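Local coordinates for ABC transporter, substrate binding protein (Aeropyrum pernix, PDB 3EAF), which probably binds a small substrate outside the cell membrane and presents it to an ABC importer, and holds a magnesium ion, at residues L10-G15 against D56-P61; V352-L357 against Q364-F369; K38-K43 against A303-T308; E189-E194 against S213-A218. All blocks are in the same frame, centred on the assembly; numbering follows the deposited sequence.

Contact 1: L10-G15 against D56-P61; sequences LVDETG and DYAYNP
Two parallel strands of one sheet, 3-11 and 47-56, end side by side here, paired through Val-11 and Asp-56, before the backbone leaves each of them for a loop. Tyr-57 N donates to Val-11 O at 2.9 Å. Aspartate suits position 56 because its carboxylate gathers donors from both loops. CG lies anti to the backbone N (chi1 169°), which carries the carboxylate toward the 10-15 loop; there OD1 receives Glu-13 N (2.8 Å) and Ala-58 N (3.1 Å) from opposite faces of the carboxylate plane, the latter closing an Asx turn. Asp-56 OD2 turns its syn lone pair to Thr-14 OG1, 2.6 Å away. An alanine here would probably leave Glu-13 N and the Thr-14 hydroxyl without their acceptor and set the two loops freer to move. Asp-12 OD1 forms an Asx motif with Gly-15 N, while its OD2 bonds to Thr-17 OG1. Leu-10 CD2 makes a CH-pi contact 4.1 Å from the centroid of the Tyr-57 ring, whose other face carries Tyr-59 N. Outside, helix 61-74 covers Tyr-57 with Thr-63, Ala-64 and Tyr-67, helix 18-38 brings Ser-25 against Val-11, and strand 79-82 bonds to Leu-10 through Ile-81.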
loop_
_atom_site.group_PDB
_atom_site.type_symbol
_atom_site.label_atom_id
_atom_site.label_comp_id
_atom_site.label_asym_id
_atom_site.label_seq_id
_atom_site.Cartn_x
_atom_site.Cartn_y
_atom_site.Cartn_z
ATOM N N LEU A 10 3.677 0.331 13.921
ATOM C CA LEU A 10 4.743 1.208 13.458
ATOM C C LEU A 10 4.211 2.125 12.356
ATOM O O LEU A 10 3.773 1.655 11.306
ATOM C CB LEU A 10 5.922 0.367 12.952
ATOM C CG LEU A 10 7.270 1.055 12.732
ATOM C CD1 LEU A 10 8.011 1.259 14.051
ATOM C CD2 LEU A 10 8.107 0.229 11.763
ATOM N N VAL A 11 4.229 3.428 12.612
ATOM C CA VAL A 11 3.628 4.402 11.697
ATOM C C VAL A 11 4.545 5.583 11.394
ATOM O O VAL A 11 5.481 5.870 12.144
ATOM C CB VAL A 11 2.253 4.921 12.215
ATOM C CG1 VAL A 11 1.222 3.791 12.241
ATOM C CG2 VAL A 11 2.371 5.586 13.598
ATOM N N ASP A 12 4.275 6.259 10.280
ATOM C CA ASP A 12 4.919 7.533 9.996
ATOM C C ASP A 12 3.884 8.649 10.091
ATOM O O ASP A 12 3.114 8.875 9.159
ATOM C CB ASP A 12 5.587 7.520 8.616
ATOM C CG ASP A 12 6.300 8.824 8.301
ATOM O OD1 ASP A 12 6.340 9.712 9.181
ATOM O OD2 ASP A 12 6.825 8.962 7.173
ATOM N N GLU A 13 3.875 9.344 11.224
ATOM C CA GLU A 13 2.934 10.436 11.452
ATOM C C GLU A 13 3.540 11.826 11.262
ATOM O O GLU A 13 2.810 12.813 11.148
ATOM C CB GLU A 13 2.334 10.326 12.853
ATOM C CG GLU A 13 1.393 9.144 13.026
ATOM C CD GLU A 13 0.780 9.084 14.410
ATOM O OE1 GLU A 13 1.430 9.549 15.373
ATOM O OE2 GLU A 13 -0.356 8.570 14.538
ATOM N N THR A 14 4.866 11.903 11.221
ATOM C CA THR A 14 5.549 13.199 11.235
ATOM C C THR A 14 6.664 13.320 10.193
ATOM O O THR A 14 7.217 14.407 10.002
ATOM C CB THR A 14 6.147 13.503 12.636
ATOM O OG1 THR A 14 6.928 12.383 13.084
ATOM C CG2 THR A 14 5.034 13.807 13.648
ATOM N N GLY A 15 6.994 12.211 9.535
ATOM C CA GLY A 15 8.092 12.178 8.560
ATOM C C GLY A 15 7.695 12.404 7.108
ATOM O O GLY A 15 6.597 12.894 6.823
ATOM N N ASP A 56 5.431 6.247 16.384
ATOM C CA ASP A 56 5.726 7.062 15.200
ATOM C C ASP A 56 7.234 7.097 14.975
ATOM O O ASP A 56 7.975 7.743 15.723
ATOM C CB ASP A 56 5.150 8.476 15.350
ATOM C CG ASP A 56 5.638 9.446 14.273
ATOM O OD1 ASP A 56 5.941 9.027 13.131
ATOM O OD2 ASP A 56 5.703 10.654 14.571
ATOM N N TYR A 57 7.687 6.400 13.937
ATOM C CA TYR A 57 9.122 6.321 13.650
ATOM C C TYR A 57 9.580 7.300 12.571
ATOM O O TYR A 57 10.781 7.372 12.258
ATOM C CB TYR A 57 9.538 4.880 13.326
ATOM C CG TYR A 57 9.349 4.434 11.886
ATOM C CD1 TYR A 57 10.452 4.110 11.091
ATOM C CD2 TYR A 57 8.080 4.313 11.326
ATOM C CE1 TYR A 57 10.296 3.685 9.773
ATOM C CE2 TYR A 57 7.906 3.892 10.007
ATOM C CZ TYR A 57 9.023 3.575 9.239
ATOM O OH TYR A 57 8.866 3.148 7.941
ATOM N N ALA A 58 8.621 8.044 12.008
ATOM C CA ALA A 58 8.887 9.097 11.019
ATOM C C ALA A 58 9.728 8.660 9.800
ATOM O O ALA A 58 10.517 9.446 9.263
ATOM C CB ALA A 58 9.515 10.339 11.711
ATOM N N TYR A 59 9.552 7.404 9.383
ATOM C CA TYR A 59 10.249 6.811 8.222
ATOM C C TYR A 59 11.758 6.657 8.434
ATOM O O TYR A 59 12.495 6.343 7.501
ATOM C CB TYR A 59 9.963 7.607 6.942
ATOM C CG TYR A 59 9.859 6.773 5.684
ATOM C CD1 TYR A 59 8.841 5.836 5.528
ATOM C CD2 TYR A 59 10.769 6.940 4.635
ATOM C CE1 TYR A 59 8.729 5.076 4.360
ATOM C CE2 TYR A 59 10.670 6.184 3.474
ATOM C CZ TYR A 59 9.650 5.257 3.344
ATOM O OH TYR A 59 9.556 4.520 2.188
ATOM N N ASN A 60 12.205 6.890 9.665
ATOM C CA ASN A 60 13.616 6.801 10.045
ATOM C C ASN A 60 14.009 5.333 10.293
ATOM O O ASN A 60 13.466 4.692 11.198
ATOM C CB ASN A 60 13.849 7.661 11.300
ATOM C CG ASN A 60 15.304 7.707 11.739
ATOM O OD1 ASN A 60 16.034 6.713 11.652
ATOM N ND2 ASN A 60 15.723 8.862 12.251
ATOM N N PRO A 61 14.938 4.796 9.477
ATOM C CA PRO A 61 15.333 3.381 9.555
ATOM C C PRO A 61 16.051 2.970 10.842
ATOM O O PRO A 61 15.968 1.803 11.239
ATOM C CB PRO A 61 16.262 3.201 8.348
ATOM C CG PRO A 61 16.714 4.558 7.994
ATOM C CD PRO A 61 15.647 5.511 8.400
HETATM O O HOH W 1 3.419 11.982 16.408
#

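Contact 2: V352-L357 against Q364-F369; sequences VFIIKL and QLMGKF
Val-352 and Phe-369 open an antiparallel hairpin in which main-chain hydrogen bonds do much of the joining. Phe-369 N gives to Val-352 O at 2.8 Å, and Val-352 N returns a bond to Phe-369 O; at the other end Lys-356 and Gln-364 bond each other in the same reciprocal way, the straightest being Lys-356 N to Gln-364 O (2.7 Å, 176°). Between them lies a beta bulge: Met-366 N donates to Ile-354 O while Ile-354 N donates to Gly-367 O, two residues facing one. Gly-367 has a positive phi (126°) at which a CB would jam against the preceding carbonyl.

Apolar contacts fill both faces. On one, the extended chain of Lys-368 lies beside Phe-353 and points the same way, its CE 3.6 Å from Phe-353 CE1; a serine in place of Phe-353 would probably leave that methylene chain without its neighbour and open a gap next to Ala-336. On the other, Ile-354 CG1 meets Phe-369 CD2 at 3.5 Å, and the bent selenomethionine Met-366 lays CE 3.8 Å from Lys-356 CB.

The polar contact among side chains is indirect, a water accepting from Lys-356 NZ and donating to Gln-364 OE1 (2.8 Å). Backbone bonds thus set the pairing of this sheet-edge hairpin, buried Val-352 and Ile-354 pack on strand 251-255 and helix 124-139, and each lysine pairs apolar methylenes with a polar end, Lys-368 giving its ammonium to Ala-336 O.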
loop_
_atom_site.group_PDB
_atom_site.type_symbol
_atom_site.label_atom_id
_atom_site.label_comp_id
_atom_site.label_asym_id
_atom_site.label_seq_id
_atom_site.Cartn_x
_atom_site.Cartn_y
_atom_site.Cartn_z
ATOM N N VAL A 352 -6.187 -4.722 -9.571
ATOM C CA VAL A 352 -6.302 -3.440 -8.879
ATOM C C VAL A 352 -7.437 -2.612 -9.456
ATOM O O VAL A 352 -7.893 -2.873 -10.570
ATOM C CB VAL A 352 -4.995 -2.605 -8.969
ATOM C CG1 VAL A 352 -3.874 -3.278 -8.200
ATOM C CG2 VAL A 352 -4.596 -2.334 -10.431
ATOM N N PHE A 353 -7.900 -1.632 -8.684
ATOM C CA PHE A 353 -8.784 -0.597 -9.211
ATOM C C PHE A 353 -7.933 0.502 -9.829
ATOM O O PHE A 353 -6.819 0.756 -9.381
ATOM C CB PHE A 353 -9.664 0.007 -8.113
ATOM C CG PHE A 353 -10.579 -0.982 -7.438
ATOM C CD1 PHE A 353 -11.730 -1.445 -8.081
ATOM C CD2 PHE A 353 -10.308 -1.427 -6.146
ATOM C CE1 PHE A 353 -12.597 -2.350 -7.441
ATOM C CE2 PHE A 353 -11.161 -2.332 -5.499
ATOM C CZ PHE A 353 -12.305 -2.799 -6.156
ATOM N N ILE A 354 -8.459 1.148 -10.863
ATOM C CA ILE A 354 -7.833 2.332 -11.428
ATOM C C ILE A 354 -8.796 3.491 -11.262
ATOM O O ILE A 354 -9.992 3.363 -11.546
ATOM C CB ILE A 354 -7.463 2.142 -12.931
ATOM C CG1 ILE A 354 -6.437 1.003 -13.116
ATOM C CG2 ILE A 354 -6.984 3.470 -13.548
ATOM C CD1 ILE A 354 -5.041 1.270 -12.560
ATOM N N ILE A 355 -8.268 4.623 -10.807
ATOM C CA ILE A 355 -9.073 5.806 -10.539
ATOM C C ILE A 355 -8.564 6.946 -11.401
ATOM O O ILE A 355 -7.352 7.178 -11.483
ATOM C CB ILE A 355 -9.034 6.202 -9.021
ATOM C CG1 ILE A 355 -9.560 5.057 -8.146
ATOM C CG2 ILE A 355 -9.821 7.479 -8.747
ATOM C CD1 ILE A 355 -8.479 4.058 -7.751
ATOM N N LYS A 356 -9.491 7.645 -12.047
ATOM C CA LYS A 356 -9.146 8.770 -12.901
ATOM C C LYS A 356 -9.442 10.108 -12.237
ATOM O O LYS A 356 -10.498 10.291 -11.630
ATOM C CB LYS A 356 -9.914 8.692 -14.222
ATOM C CG LYS A 356 -9.568 9.793 -15.222
ATOM C CD LYS A 356 -10.440 9.671 -16.449
ATOM C CE LYS A 356 -10.111 10.709 -17.500
ATOM N NZ LYS A 356 -11.103 10.612 -18.623
ATOM N N LEU A 357 -8.511 11.040 -12.376
ATOM C CA LEU A 357 -8.796 12.435 -12.116
ATOM C C LEU A 357 -9.565 12.949 -13.334
ATOM O O LEU A 357 -8.978 13.220 -14.389
ATOM C CB LEU A 357 -7.500 13.222 -11.892
ATOM C CG LEU A 357 -7.559 14.740 -11.691
ATOM C CD1 LEU A 357 -8.609 15.119 -10.661
ATOM C CD2 LEU A 357 -6.186 15.269 -11.285
ATOM N N GLN A 364 -13.061 9.524 -10.745
ATOM C CA GLN A 364 -13.928 8.588 -11.439
ATOM C C GLN A 364 -13.319 7.205 -11.410
ATOM O O GLN A 364 -12.136 7.040 -11.684
ATOM C CB GLN A 364 -14.155 9.053 -12.881
ATOM C CG GLN A 364 -14.742 10.466 -12.965
ATOM C CD GLN A 364 -14.685 11.084 -14.355
ATOM O OE1 GLN A 364 -14.117 10.515 -15.294
ATOM N NE2 GLN A 364 -15.272 12.270 -14.485
ATOM N N LEU A 365 -14.125 6.210 -11.063
ATOM C CA LEU A 365 -13.644 4.836 -11.032
ATOM C C LEU A 365 -13.642 4.238 -12.442
ATOM O O LEU A 365 -14.681 4.204 -13.104
ATOM C CB LEU A 365 -14.487 3.988 -10.067
ATOM C CG LEU A 365 -14.095 2.521 -9.845
ATOM C CD1 LEU A 365 -12.717 2.394 -9.190
ATOM C CD2 LEU A 365 -15.152 1.802 -9.012
HETATM N N MSE A 366 -12.473 3.773 -12.890
HETATM C CA MSE A 366 -12.343 3.105 -14.191
HETATM C C MSE A 366 -12.761 1.639 -14.163
HETATM O O MSE A 366 -13.255 1.122 -15.168
HETATM C CB MSE A 366 -10.910 3.208 -14.741
HETATM C CG MSE A 366 -10.415 4.624 -15.003
HETATM SE SE MSE A 366 -11.460 5.599 -16.338
HETATM C CE MSE A 366 -12.832 6.410 -15.213
ATOM N N GLY A 367 -12.552 0.970 -13.025
ATOM C CA GLY A 367 -12.823 -0.467 -12.902
ATOM C C GLY A 367 -11.627 -1.266 -12.404
ATOM O O GLY A 367 -10.661 -0.693 -11.886
ATOM N N LYS A 368 -11.699 -2.589 -12.559
ATOM C CA LYS A 368 -10.626 -3.498 -12.137
ATOM C C LYS A 368 -9.763 -3.902 -13.324
ATOM O O LYS A 368 -10.280 -4.271 -14.389
ATOM C CB LYS A 368 -11.184 -4.768 -11.492
ATOM C CG LYS A 368 -11.960 -4.566 -10.223
ATOM C CD LYS A 368 -12.579 -5.873 -9.772
ATOM C CE LYS A 368 -13.294 -5.695 -8.454
ATOM N NZ LYS A 368 -13.918 -6.967 -7.998
ATOM N N PHE A 369 -8.449 -3.839 -13.131
ATOM C CA PHE A 369 -7.486 -4.161 -14.183
ATOM C C PHE A 369 -6.352 -5.029 -13.668
ATOM O O PHE A 369 -5.992 -4.966 -12.493
ATOM C CB PHE A 369 -6.961 -2.876 -14.830
ATOM C CG PHE A 369 -8.031 -2.084 -15.531
ATOM C CD1 PHE A 369 -8.380 -2.378 -16.847
ATOM C CD2 PHE A 369 -8.705 -1.062 -14.870
ATOM C CE1 PHE A 369 -9.382 -1.658 -17.495
ATOM C CE2 PHE A 369 -9.713 -0.335 -15.507
ATOM C CZ PHE A 369 -10.050 -0.633 -16.823
HETATM O O HOH W 2 -13.425 12.391 -17.184
#

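Contact 3: K38-K43 against A303-T308; sequences KGIYTK and AIESVT
Lys-43 meets Val-307 through a nearly straight backbone hydrogen bond, Lys-43 N to Val-307 O at 2.9 Å (170°), the donor standing 33° out of the carbonyl plane. The lysine side chain then follows the turn: a bend at chi3 (-68°) carries CE to 3.1 Å from Ser-306 O, where the adjacent ammonium would probably make the CE hydrogens more positive, which suits a carbonyl oxygen. Thr-42 sets CB 3.2 Å from Val-307 O, and Glu-305 CA makes a CA-H...O contact of 3.4 Å with Tyr-41 O. Next along 38-43, two branched residues touch methyl to methyl, Ile-40 CG2 to Ile-304 CG2 at 3.8 Å. A water joins the pieces as well, accepting from Tyr-41 N at 2.8 Å and donating to Glu-305 OE2 at 2.6 Å.

The partners are the short, weakly bonded edge strand 40-41, antiparallel to 47-56 in the first sheet, and the type I turn from Ile-304 to Val-307, into which helix 288-304 runs. A helix late in the sequence thus returns to the sheet built by the chain's beginning, and Ile-304 reaches Val-48 and Ile-50 of strand 47-56.

Further out, Thr-42 OG1 is fixed by Asp-44 OD2 and Val-46 N, Ser-306 OG by Lys-302 O. Gly-39, which leaves helix 18-38 with a positive phi, has no room for a CB beside the Tyr-41 ring. Thr-308 caps helix 309-315 with OG1 on Asp-311 N, although its own buried N finds no partner in the model. Val-307 packs on Leu-312 and on Ala-323 of helix 317-326, whose Glu-325 binds the magnesium ion with Asp-340 and Tyr-341.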
loop_
_atom_site.group_PDB
_atom_site.type_symbol
_atom_site.label_atom_id
_atom_site.label_comp_id
_atom_site.label_asym_id
_atom_site.label_seq_id
_atom_site.Cartn_x
_atom_site.Cartn_y
_atom_site.Cartn_z
ATOM N N LYS A 38 -16.151 -4.735 19.617
ATOM C CA LYS A 38 -17.149 -5.647 19.048
ATOM C C LYS A 38 -16.932 -7.073 19.557
ATOM O O LYS A 38 -17.888 -7.827 19.737
ATOM C CB LYS A 38 -17.120 -5.620 17.513
ATOM C CG LYS A 38 -17.702 -4.351 16.875
ATOM C CD LYS A 38 -19.214 -4.287 17.004
ATOM C CE LYS A 38 -19.782 -3.097 16.246
ATOM N NZ LYS A 38 -21.234 -2.869 16.529
ATOM N N GLY A 39 -15.671 -7.432 19.788
ATOM C CA GLY A 39 -15.333 -8.747 20.308
ATOM C C GLY A 39 -14.627 -9.620 19.292
ATOM O O GLY A 39 -15.188 -9.955 18.247
ATOM N N ILE A 40 -13.388 -9.989 19.605
ATOM C CA ILE A 40 -12.603 -10.884 18.758
ATOM C C ILE A 40 -12.576 -12.256 19.429
ATOM O O ILE A 40 -12.172 -12.371 20.586
ATOM C CB ILE A 40 -11.146 -10.376 18.564
ATOM C CG1 ILE A 40 -11.124 -8.944 18.016
ATOM C CG2 ILE A 40 -10.364 -11.311 17.633
ATOM C CD1 ILE A 40 -9.932 -8.114 18.504
ATOM N N TYR A 41 -13.004 -13.288 18.705
ATOM C CA TYR A 41 -13.063 -14.636 19.265
ATOM C C TYR A 41 -12.276 -15.645 18.443
ATOM O O TYR A 41 -12.366 -15.667 17.214
ATOM C CB TYR A 41 -14.517 -15.102 19.425
ATOM C CG TYR A 41 -15.303 -14.226 20.367
ATOM C CD1 TYR A 41 -15.284 -14.457 21.745
ATOM C CD2 TYR A 41 -16.048 -13.148 19.885
ATOM C CE1 TYR A 41 -16.001 -13.639 22.621
ATOM C CE2 TYR A 41 -16.765 -12.327 20.751
ATOM C CZ TYR A 41 -16.732 -12.577 22.114
ATOM O OH TYR A 41 -17.442 -11.761 22.967
ATOM N N THR A 42 -11.505 -16.475 19.142
ATOM C CA THR A 42 -10.830 -17.612 18.537
ATOM C C THR A 42 -11.854 -18.659 18.071
ATOM O O THR A 42 -13.046 -18.543 18.368
ATOM C CB THR A 42 -9.848 -18.260 19.531
ATOM O OG1 THR A 42 -10.551 -18.656 20.718
ATOM C CG2 THR A 42 -8.732 -17.282 19.904
ATOM N N LYS A 43 -11.382 -19.678 17.350
ATOM C CA LYS A 43 -12.238 -20.777 16.873
ATOM C C LYS A 43 -13.003 -21.492 17.992
ATOM O O LYS A 43 -14.147 -21.904 17.799
ATOM C CB LYS A 43 -11.425 -21.798 16.067
ATOM C CG LYS A 43 -11.193 -21.409 14.612
ATOM C CD LYS A 43 -10.771 -22.611 13.761
ATOM C CE LYS A 43 -9.384 -23.133 14.126
ATOM N NZ LYS A 43 -9.008 -24.366 13.360
ATOM N N ALA A 303 -7.052 -13.617 10.962
ATOM C CA ALA A 303 -6.083 -14.653 11.345
ATOM C C ALA A 303 -6.373 -15.193 12.755
ATOM O O ALA A 303 -6.413 -16.398 12.961
ATOM C CB ALA A 303 -4.652 -14.120 11.256
ATOM N N ILE A 304 -6.585 -14.288 13.709
ATOM C CA ILE A 304 -6.923 -14.651 15.093
ATOM C C ILE A 304 -8.219 -15.466 15.180
ATOM O O ILE A 304 -8.296 -16.444 15.926
ATOM C CB ILE A 304 -7.021 -13.399 16.011
ATOM C CG1 ILE A 304 -5.669 -12.682 16.068
ATOM C CG2 ILE A 304 -7.502 -13.790 17.425
ATOM C CD1 ILE A 304 -5.749 -11.273 16.579
ATOM N N GLU A 305 -9.223 -15.060 14.409
ATOM C CA GLU A 305 -10.498 -15.776 14.344
ATOM C C GLU A 305 -10.370 -17.168 13.722
ATOM O O GLU A 305 -11.298 -17.974 13.811
ATOM C CB GLU A 305 -11.536 -14.953 13.582
ATOM C CG GLU A 305 -11.966 -13.691 14.299
ATOM C CD GLU A 305 -12.806 -12.765 13.443
ATOM O OE1 GLU A 305 -12.711 -12.825 12.189
ATOM O OE2 GLU A 305 -13.556 -11.954 14.028
ATOM N N SER A 306 -9.215 -17.434 13.104
ATOM C CA SER A 306 -8.923 -18.696 12.422
ATOM C C SER A 306 -8.087 -19.669 13.257
ATOM O O SER A 306 -7.822 -20.790 12.811
ATOM C CB SER A 306 -8.193 -18.425 11.100
ATOM O OG SER A 306 -8.946 -17.566 10.266
ATOM N N VAL A 307 -7.654 -19.244 14.445
ATOM C CA VAL A 307 -6.852 -20.110 15.321
ATOM C C VAL A 307 -7.578 -20.475 16.617
ATOM O O VAL A 307 -8.532 -19.801 17.022
ATOM C CB VAL A 307 -5.445 -19.517 15.645
ATOM C CG1 VAL A 307 -4.657 -19.272 14.372
ATOM C CG2 VAL A 307 -5.540 -18.240 16.473
ATOM N N THR A 308 -7.127 -21.556 17.246
ATOM C CA THR A 308 -7.569 -21.915 18.587
ATOM C C THR A 308 -6.773 -21.097 19.599
ATOM O O THR A 308 -5.661 -20.646 19.304
ATOM C CB THR A 308 -7.380 -23.426 18.887
ATOM O OG1 THR A 308 -5.986 -23.751 18.920
ATOM C CG2 THR A 308 -8.082 -24.288 17.842
HETATM O O HOH W 3 -14.414 -12.769 16.375
#

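Contact 4: E189-E194 against S213-A218; sequences ERIARE and SLLGRA
Leu-215 has CG anti to its backbone N (chi1 -178°), and a chi2 of 70° then directs CD1 at Ile-191, whose CG2 is likewise anti to its own N. The two methyls meet at 3.8 Å, the side chains passing at a slant. Glu-189 takes another course: CG lies anti to the carbonyl carbon, and this methylene comes 3.7 Å from Ala-218 CB. Ala-218 CB also sits 4.1 Å from Ala-192 CB. The small Ala-218 lets the backbones come close, CA of Glu-189 standing 5.1 Å from CA of Ala-218. No hydrogen bond joins the two segments, and the interface is carried by apolar groups.

The axes of the two segments come within 8.7 Å at a crossing angle of -53°. In the alpha/beta fold of the second lobe, helix 185-196 belongs to the beta-alpha-beta crossover from strand 171-178 to strand 202-205, and helix 209-222 to the next, from 202-205 to 227-230, so consecutive connections pack on each other beside the parallel sheet.

Neighbours extend the apolar seam: Ala-188 touches Leu-214 and Ala-218, Met-195 lies on Leu-215, and Met-219 and Val-222 cover Ala-192. Ile-191 also reaches Tyr-177 of strand 171-178. Charges lie beside the apolar seam, where Glu-189 OE1 receives a weak bond from Arg-193 NH2 (3.4 Å) within the helix, part of a salt bridge, and makes a long, weak ion pair with Lys-221. Arg-217 NE, for its part, donates to Leu-242 O, toward helix 239-243.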
loop_
_atom_site.group_PDB
_atom_site.type_symbol
_atom_site.label_atom_id
_atom_site.label_comp_id
_atom_site.label_asym_id
_atom_site.label_seq_id
_atom_site.Cartn_x
_atom_site.Cartn_y
_atom_site.Cartn_z
ATOM N N GLU A 189 9.365 20.757 -11.246
ATOM C CA GLU A 189 9.439 21.477 -12.516
ATOM C C GLU A 189 10.693 21.112 -13.321
ATOM O O GLU A 189 10.620 20.959 -14.543
ATOM C CB GLU A 189 9.330 22.988 -12.308
ATOM C CG GLU A 189 7.929 23.441 -11.894
ATOM C CD GLU A 189 7.788 24.955 -11.792
ATOM O OE1 GLU A 189 8.683 25.681 -12.284
ATOM O OE2 GLU A 189 6.775 25.417 -11.211
ATOM N N ARG A 190 11.820 20.948 -12.629
ATOM C CA ARG A 190 13.068 20.520 -13.260
ATOM C C ARG A 190 12.893 19.157 -13.926
ATOM O O ARG A 190 13.313 18.963 -15.071
ATOM C CB ARG A 190 14.222 20.480 -12.245
ATOM C CG ARG A 190 15.581 20.081 -12.845
ATOM C CD ARG A 190 16.706 20.030 -11.805
ATOM N NE ARG A 190 16.553 18.908 -10.874
ATOM C CZ ARG A 190 16.223 19.031 -9.589
ATOM N NH1 ARG A 190 16.028 20.237 -9.051
ATOM N NH2 ARG A 190 16.102 17.946 -8.831
ATOM N N ILE A 191 12.269 18.226 -13.206
ATOM C CA ILE A 191 12.015 16.875 -13.720
ATOM C C ILE A 191 11.026 16.913 -14.880
ATOM O O ILE A 191 11.231 16.241 -15.880
ATOM C CB ILE A 191 11.528 15.894 -12.600
ATOM C CG1 ILE A 191 12.655 15.586 -11.609
ATOM C CG2 ILE A 191 10.948 14.589 -13.182
ATOM C CD1 ILE A 191 14.005 15.224 -12.239
ATOM N N ALA A 192 9.963 17.702 -14.740
ATOM C CA ALA A 192 8.976 17.844 -15.812
ATOM C C ALA A 192 9.625 18.380 -17.093
ATOM O O ALA A 192 9.330 17.903 -18.190
ATOM C CB ALA A 192 7.826 18.733 -15.378
ATOM N N ARG A 193 10.508 19.367 -16.940
ATOM C CA ARG A 193 11.242 19.951 -18.071
ATOM C C ARG A 193 12.254 18.981 -18.694
ATOM O O ARG A 193 12.430 18.967 -19.911
ATOM C CB ARG A 193 11.911 21.277 -17.669
ATOM C CG ARG A 193 10.932 22.445 -17.643
ATOM C CD ARG A 193 11.602 23.788 -17.410
ATOM N NE ARG A 193 10.642 24.890 -17.530
ATOM C CZ ARG A 193 10.062 25.516 -16.507
ATOM N NH1 ARG A 193 9.203 26.503 -16.742
ATOM N NH2 ARG A 193 10.331 25.168 -15.249
ATOM N N GLU A 194 12.901 18.163 -17.861
ATOM C CA GLU A 194 13.771 17.084 -18.349
ATOM C C GLU A 194 12.990 16.070 -19.186
ATOM O O GLU A 194 13.434 15.674 -20.261
ATOM C CB GLU A 194 14.443 16.351 -17.190
ATOM C CG GLU A 194 15.633 17.051 -16.592
ATOM C CD GLU A 194 16.175 16.330 -15.369
ATOM O OE1 GLU A 194 15.798 15.159 -15.135
ATOM O OE2 GLU A 194 16.981 16.942 -14.634
ATOM N N SER A 213 1.898 14.774 -6.865
ATOM C CA SER A 213 1.012 15.896 -7.170
ATOM C C SER A 213 1.765 17.130 -7.682
ATOM O O SER A 213 1.331 17.774 -8.641
ATOM C CB SER A 213 0.165 16.248 -5.954
ATOM O OG SER A 213 -0.600 15.124 -5.556
ATOM N N LEU A 214 2.889 17.449 -7.047
ATOM C CA LEU A 214 3.759 18.526 -7.513
ATOM C C LEU A 214 4.202 18.304 -8.963
ATOM O O LEU A 214 4.252 19.248 -9.757
ATOM C CB LEU A 214 4.987 18.667 -6.606
ATOM C CG LEU A 214 4.820 19.357 -5.246
ATOM C CD1 LEU A 214 6.130 19.283 -4.495
ATOM C CD2 LEU A 214 4.385 20.802 -5.395
ATOM N N LEU A 215 4.514 17.052 -9.289
ATOM C CA LEU A 215 4.936 16.661 -10.635
ATOM C C LEU A 215 3.798 16.801 -11.643
ATOM O O LEU A 215 3.989 17.366 -12.714
ATOM C CB LEU A 215 5.474 15.221 -10.643
ATOM C CG LEU A 215 6.009 14.684 -11.982
ATOM C CD1 LEU A 215 7.315 15.367 -12.370
ATOM C CD2 LEU A 215 6.198 13.160 -11.920
ATOM N N GLY A 216 2.624 16.271 -11.310
ATOM C CA GLY A 216 1.445 16.431 -12.160
ATOM C C GLY A 216 1.130 17.889 -12.427
ATOM O O GLY A 216 0.827 18.269 -13.562
ATOM N N ARG A 217 1.203 18.710 -11.378
ATOM C CA ARG A 217 0.964 20.151 -11.497
ATOM C C ARG A 217 2.023 20.811 -12.385
ATOM O O ARG A 217 1.696 21.637 -13.238
ATOM C CB ARG A 217 0.919 20.815 -10.113
ATOM C CG ARG A 217 0.592 22.305 -10.144
ATOM C CD ARG A 217 0.495 22.918 -8.737
ATOM N NE ARG A 217 -0.774 22.639 -8.064
ATOM C CZ ARG A 217 -1.902 23.324 -8.251
ATOM N NH1 ARG A 217 -1.946 24.336 -9.108
ATOM N NH2 ARG A 217 -2.999 22.995 -7.578
ATOM N N ALA A 218 3.282 20.435 -12.179
ATOM C CA ALA A 218 4.405 20.954 -12.974
ATOM C C ALA A 218 4.323 20.561 -14.452
ATOM O O ALA A 218 4.553 21.389 -15.336
ATOM C CB ALA A 218 5.720 20.503 -12.382
#

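Overall arrangement
From the N terminus, strand 3-11 leads into the first half of contact 1, which closes its loop at 56-61 and joins two neighbouring strands of the first sheet. Within that loop, 38-43 opens contact 3, which closes only at 303-308; contacts 1 and 3 therefore cross, and both reach the same sheet, their centres about 30 Å apart. The long excursion of contact 3 encloses contact 4, a local pairing of successive helices in the second lobe, about 48 Å away between centres. Contact 2 follows in series as a hairpin on the edge of the second sheet. Contacts 1 and 3 thus tie up the first lobe, contacts 2 and 4 the second.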